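Local atomic coordinates of chitin deacetylase 1 (Bombyx mori, PDB entry 5ZNT), a protein that removes the N-acetyl groups from N-acetyl-D-glucosamine residues of chitin, a zinc-dependent hydrolysis that yields chitosan and acetate. Residues A[128-131]-A[132-136]. Residues are numbered along the deposited sequence; the frame is centred on the assembly and turned at random.
With NAG (2-acetamido-2-deoxy-beta-D-glucopyranose), chain D.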
loop_
_atom_site.group_PDB
_atom_site.type_symbol
_atom_site.label_atom_id
_atom_site.label_comp_id
_atom_site.label_asym_id
_atom_site.label_seq_id
_atom_site.Cartn_x
_atom_site.Cartn_y
_atom_site.Cartn_z
ATOM N N ARG A 128 13.490 1.404 -4.966
ATOM C CA ARG A 128 13.194 0.294 -5.878
ATOM C C ARG A 128 14.469 -0.440 -6.300
ATOM O O ARG A 128 14.488 -1.677 -6.392
ATOM C CB ARG A 128 12.431 0.796 -7.112
ATOM C CG ARG A 128 12.103 -0.333 -8.141
ATOM C CD ARG A 128 11.227 0.195 -9.312
ATOM N NE ARG A 128 11.899 1.280 -10.013
ATOM C CZ ARG A 128 11.306 2.073 -10.897
ATOM N NH1 ARG A 128 10.027 1.894 -11.189
ATOM N NH2 ARG A 128 11.991 3.043 -11.487
ATOM N N VAL A 129 15.543 0.301 -6.571
ATOM C CA VAL A 129 16.809 -0.346 -6.942
ATOM C C VAL A 129 17.323 -1.223 -5.801
ATOM O O VAL A 129 17.763 -2.362 -6.017
ATOM C CB VAL A 129 17.846 0.723 -7.337
ATOM C CG1 VAL A 129 19.287 0.166 -7.266
ATOM C CG2 VAL A 129 17.537 1.296 -8.728
ATOM N N ILE A 130 17.287 -0.706 -4.571
ATOM C CA ILE A 130 17.747 -1.480 -3.418
ATOM C C ILE A 130 16.977 -2.784 -3.305
ATOM O O ILE A 130 17.563 -3.872 -3.152
ATOM C CB ILE A 130 17.622 -0.643 -2.130
ATOM C CG1 ILE A 130 18.485 0.620 -2.234
ATOM C CG2 ILE A 130 18.027 -1.480 -0.896
ATOM C CD1 ILE A 130 18.360 1.547 -1.006
ATOM N N ILE A 131 15.646 -2.703 -3.372
ATOM C CA ILE A 131 14.819 -3.902 -3.230
ATOM C C ILE A 131 15.120 -4.899 -4.335
ATOM O O ILE A 131 15.328 -6.094 -4.073
ATOM C CB ILE A 131 13.329 -3.543 -3.240
ATOM C CG1 ILE A 131 12.965 -2.718 -1.990
ATOM C CG2 ILE A 131 12.486 -4.820 -3.309
ATOM C CD1 ILE A 131 11.555 -2.104 -2.090
ATOM N N GLU A 132 15.091 -4.432 -5.591
ATOM C CA GLU A 132 15.283 -5.329 -6.730
ATOM C C GLU A 132 16.627 -6.033 -6.637
ATOM O O GLU A 132 16.724 -7.246 -6.902
ATOM C CB GLU A 132 15.157 -4.553 -8.044
ATOM C CG GLU A 132 13.701 -4.102 -8.340
ATOM C CD GLU A 132 13.556 -3.300 -9.649
ATOM O OE1 GLU A 132 14.569 -2.916 -10.248
ATOM O OE2 GLU A 132 12.418 -3.040 -10.083
ATOM N N LYS A 133 17.668 -5.306 -6.208
ATOM C CA LYS A 133 18.970 -5.942 -6.040
ATOM C C LYS A 133 18.997 -6.880 -4.837
ATOM O O LYS A 133 19.241 -8.084 -4.988
ATOM C CB LYS A 133 20.085 -4.906 -5.905
ATOM C CG LYS A 133 21.451 -5.573 -5.647
ATOM C CD LYS A 133 22.610 -4.577 -5.783
ATOM C CE LYS A 133 23.946 -5.268 -5.365
ATOM N NZ LYS A 133 25.090 -4.303 -5.526
ATOM N N PHE A 134 18.794 -6.353 -3.625
ATOM C CA PHE A 134 19.079 -7.166 -2.444
ATOM C C PHE A 134 17.994 -8.167 -2.105
ATOM O O PHE A 134 18.267 -9.089 -1.327
ATOM C CB PHE A 134 19.402 -6.265 -1.258
ATOM C CG PHE A 134 20.675 -5.532 -1.479
ATOM C CD1 PHE A 134 21.896 -6.209 -1.371
ATOM C CD2 PHE A 134 20.659 -4.215 -1.930
ATOM C CE1 PHE A 134 23.099 -5.562 -1.626
ATOM C CE2 PHE A 134 21.861 -3.550 -2.200
ATOM C CZ PHE A 134 23.084 -4.226 -2.040
ATOM N N SER A 135 16.799 -8.041 -2.679
ATOM C CA SER A 135 15.791 -9.097 -2.588
ATOM C C SER A 135 15.701 -9.905 -3.880
ATOM O O SER A 135 14.834 -10.780 -3.989
ATOM C CB SER A 135 14.415 -8.498 -2.257
ATOM O OG SER A 135 14.433 -7.957 -0.939
ATOM N N ASN A 136 16.535 -9.593 -4.873
ATOM C CA ASN A 136 16.593 -10.334 -6.135
ATOM C C ASN A 136 15.201 -10.482 -6.757
ATOM O O ASN A 136 14.710 -11.573 -7.043
ATOM C CB ASN A 136 17.258 -11.696 -5.932
ATOM C CG ASN A 136 17.587 -12.379 -7.258
ATOM O OD1 ASN A 136 17.666 -11.727 -8.300
ATOM N ND2 ASN A 136 17.775 -13.685 -7.222
HETATM C C1 NAG D . 18.093 -14.434 -8.418
HETATM C C2 NAG D . 19.552 -14.940 -8.322
HETATM C C3 NAG D . 19.839 -16.033 -9.363
HETATM C C4 NAG D . 18.768 -17.111 -9.346
HETATM C C5 NAG D . 17.416 -16.448 -9.547
HETATM C C6 NAG D . 16.264 -17.424 -9.531
HETATM C C7 NAG D . 21.419 -13.504 -7.605
HETATM C C8 NAG D . 22.279 -12.323 -7.960
HETATM N N2 NAG D . 20.476 -13.829 -8.495
HETATM O O3 NAG D . 21.110 -16.615 -9.096
HETATM O O4 NAG D . 19.005 -18.064 -10.378
HETATM O O5 NAG D . 17.198 -15.533 -8.467
HETATM O O6 NAG D . 16.383 -18.344 -8.454
HETATM O O7 NAG D . 21.569 -14.130 -6.558
#
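Arg-128 and Glu-132 run side by side, one turn apart on helix 117-134. Their contact is mostly between the carboxylate and aliphatic carbons: Glu-132 OE2 lies 3.3 Å from Arg-128 CG. The glutamate CG sits beside its own backbone N (chi1 -71°), and the extended chain beyond it runs back along the arginine. Glu-132 OE2 is 4.4 Å from Arg-128 NE and stands off the plane of the guanidinium, where none of that group's hydrogens is aimed. The charges can attract, but this is no salt bridge. Arg-128 NH1 is hydrogen-bonded to Gln-164 O, and the guanidinium makes a cation-pi contact with Phe-166. With an alanine at Glu-132, the arginine's CG and CD would probably lose cover and its charge this nearby negative partner.

Apolar contact is made by Ile-130 CG2, 3.9 Å from Phe-134 CD2. The ring also turns an edge to the backbone, with Phe-134 CD2 3.3 Å from Ile-130 O. Lys-133 CG covers one ring face.

The helix belongs to the deacetylase domain of the CE4 family. Ile-131 packs on strand 97-100 of the parallel sheet, the strand just before zinc ligand His-101.

Backbone bonds continue the helix to its end. Phe-134 N binds Ile-130 O at 2.8 Å. Ser-135 N reaches Ile-131 O, also at 2.8 Å, with a more bent N-H angle of 150°. Ser-135 OG bonds to Tyr-85 O. Asn-136 has positive phi (51°) and closes a Schellman motif; Asn-136 N bonds to Lys-133 O at 3.1 Å.

Asn-136 carries an N-linked glycan: its ND2 is bonded to NAG C1 at 1.4 Å.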